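Local structure of reducing end xylose-releasing exo-oligoxylanase (Paenibacillus barengoltzii G22, 5YXT) at the interface of chains A and B. The protein hydrolyses xylo-oligosaccharides as an exo-acting glycoside hydrolase of family 8, releasing xylose from their reducing ends. Residues are numbered along the deposited sequence; one frame, centred on the assembly and turned at random. Chains: chain A/B, Reducing end xylose-releasing exo-oligoxylanase.

The interface of chains A and B. Residues chain A 1, 4; chain B 294, 296-298, 339, 343.
The N-terminal segment of chain A, with the N-terminal residue A:Met1 and A:His4 at the end of the short 3-10 helix 2-4, lies against two helices of chain B, meeting B:Leu343 and B:Ala339 on one and B:Ala294 at the end of the other. The patch holds by van der Waals packing, part of it against backbone carbonyls, for the N and O atoms of the two sides lie too far apart to bond. With CG beside the backbone N and anti to the carbonyl carbon (chi1 -41°), A:His4 lays its imidazole flat over the backbone of B:Leu343, whose CA stands 3.8 Å from the centroid of the ring in a CH-pi contact. The side chains of A:His4 and B:Leu343 cross at about a right angle, and the CD1 methyl of B:Leu343 comes 3.4 Å from the imidazole carbon CD2 of A:His4 and equally near its NE2. The backbone O of A:His4 meets the methyl CB of B:Ala339 at 3.2 Å; a small alanine probably lets the segment come this near the helix. An alanine at A:His4 would probably leave the CA of B:Leu343 without the ring face over it and its CD1 without the CD2-NE2 rim, opening a gap beside the helix. The other leucine branch serves A:Met1, with CD2 of B:Leu343 3.6 Å from the thioether SD, so one branched residue packs against both chain A side chains. A:Met1 has CG anti to the backbone N (chi1 -162°) and then bends at chi2 and chi3, a path its flexible, unbranched chain readily takes. Its CG comes 3.2 Å from the backbone O of B:Lys296 and 3.6 Å from the backbone O of B:Ala294, while the ring of B:Pro298 adds a rigid, more distant apolar border. In the fold, the chain A terminus thus sits between helix 335-345 of chain B and the loop leading from helix 281-294 to the 3-10 helix 298-300, a small patch of an interface whose biological role the structure alone does not show.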
loop_
_atom_site.group_PDB
_atom_site.type_symbol
_atom_site.label_atom_id
_atom_site.label_comp_id
_atom_site.label_asym_id
_atom_site.label_seq_id
_atom_site.Cartn_x
_atom_site.Cartn_y
_atom_site.Cartn_z
ATOM N N MET A 1 10.869 -0.299 12.499
ATOM C CA MET A 1 10.113 -0.848 11.378
ATOM C C MET A 1 9.850 0.204 10.301
ATOM O O MET A 1 9.965 -0.075 9.095
ATOM C CB MET A 1 8.781 -1.428 11.865
ATOM C CG MET A 1 8.141 -2.395 10.876
ATOM S SD MET A 1 9.360 -3.538 10.173
ATOM C CE MET A 1 9.193 -3.202 8.421
ATOM N N HIS A 4 12.002 0.996 7.181
ATOM C CA HIS A 4 11.996 0.159 5.985
ATOM C C HIS A 4 10.707 0.261 5.188
ATOM O O HIS A 4 10.574 -0.398 4.152
ATOM C CB HIS A 4 12.255 -1.292 6.399
ATOM C CG HIS A 4 13.302 -1.406 7.457
ATOM N ND1 HIS A 4 14.642 -1.233 7.192
ATOM C CD2 HIS A 4 13.203 -1.587 8.793
ATOM C CE1 HIS A 4 15.329 -1.349 8.313
ATOM N NE2 HIS A 4 14.479 -1.577 9.299
ATOM N N ALA B 294 3.421 -5.994 9.017
ATOM C CA ALA B 294 3.830 -4.676 8.540
ATOM C C ALA B 294 3.783 -3.634 9.652
ATOM O O ALA B 294 4.689 -2.803 9.766
ATOM C CB ALA B 294 2.948 -4.248 7.369
ATOM N N LYS B 296 4.388 -3.895 12.792
ATOM C CA LYS B 296 4.934 -4.503 13.995
ATOM C C LYS B 296 6.444 -4.341 14.050
ATOM O O LYS B 296 7.139 -4.503 13.043
ATOM C CB LYS B 296 4.557 -5.984 14.081
ATOM C CG LYS B 296 3.090 -6.198 14.390
ATOM C CD LYS B 296 2.832 -7.608 14.871
ATOM C CE LYS B 296 1.425 -7.735 15.399
ATOM N NZ LYS B 296 0.417 -7.233 14.441
ATOM N N GLU B 297 6.941 -4.020 15.252
ATOM C CA GLU B 297 8.366 -3.911 15.520
ATOM C C GLU B 297 8.925 -5.273 15.916
ATOM O O GLU B 297 8.374 -5.929 16.805
ATOM C CB GLU B 297 8.636 -2.903 16.633
ATOM N N PRO B 298 10.016 -5.704 15.285
ATOM C CA PRO B 298 10.641 -6.976 15.677
ATOM C C PRO B 298 11.000 -7.046 17.149
ATOM O O PRO B 298 10.847 -8.108 17.768
ATOM C CB PRO B 298 11.885 -7.032 14.780
ATOM C CG PRO B 298 11.578 -6.121 13.633
ATOM C CD PRO B 298 10.733 -5.035 14.187
ATOM N N ALA B 339 9.579 -4.057 1.880
ATOM C CA ALA B 339 9.883 -3.646 3.245
ATOM C C ALA B 339 10.350 -4.829 4.094
ATOM O O ALA B 339 11.311 -4.703 4.865
ATOM C CB ALA B 339 8.668 -2.969 3.873
ATOM N N LEU B 343 14.049 -4.806 5.924
ATOM C CA LEU B 343 14.279 -5.077 7.337
ATOM C C LEU B 343 15.287 -6.209 7.508
ATOM O O LEU B 343 16.260 -6.084 8.256
ATOM C CB LEU B 343 12.959 -5.410 8.031
ATOM C CG LEU B 343 13.008 -5.790 9.509
ATOM C CD1 LEU B 343 13.418 -4.617 10.375
ATOM C CD2 LEU B 343 11.621 -6.308 9.923
#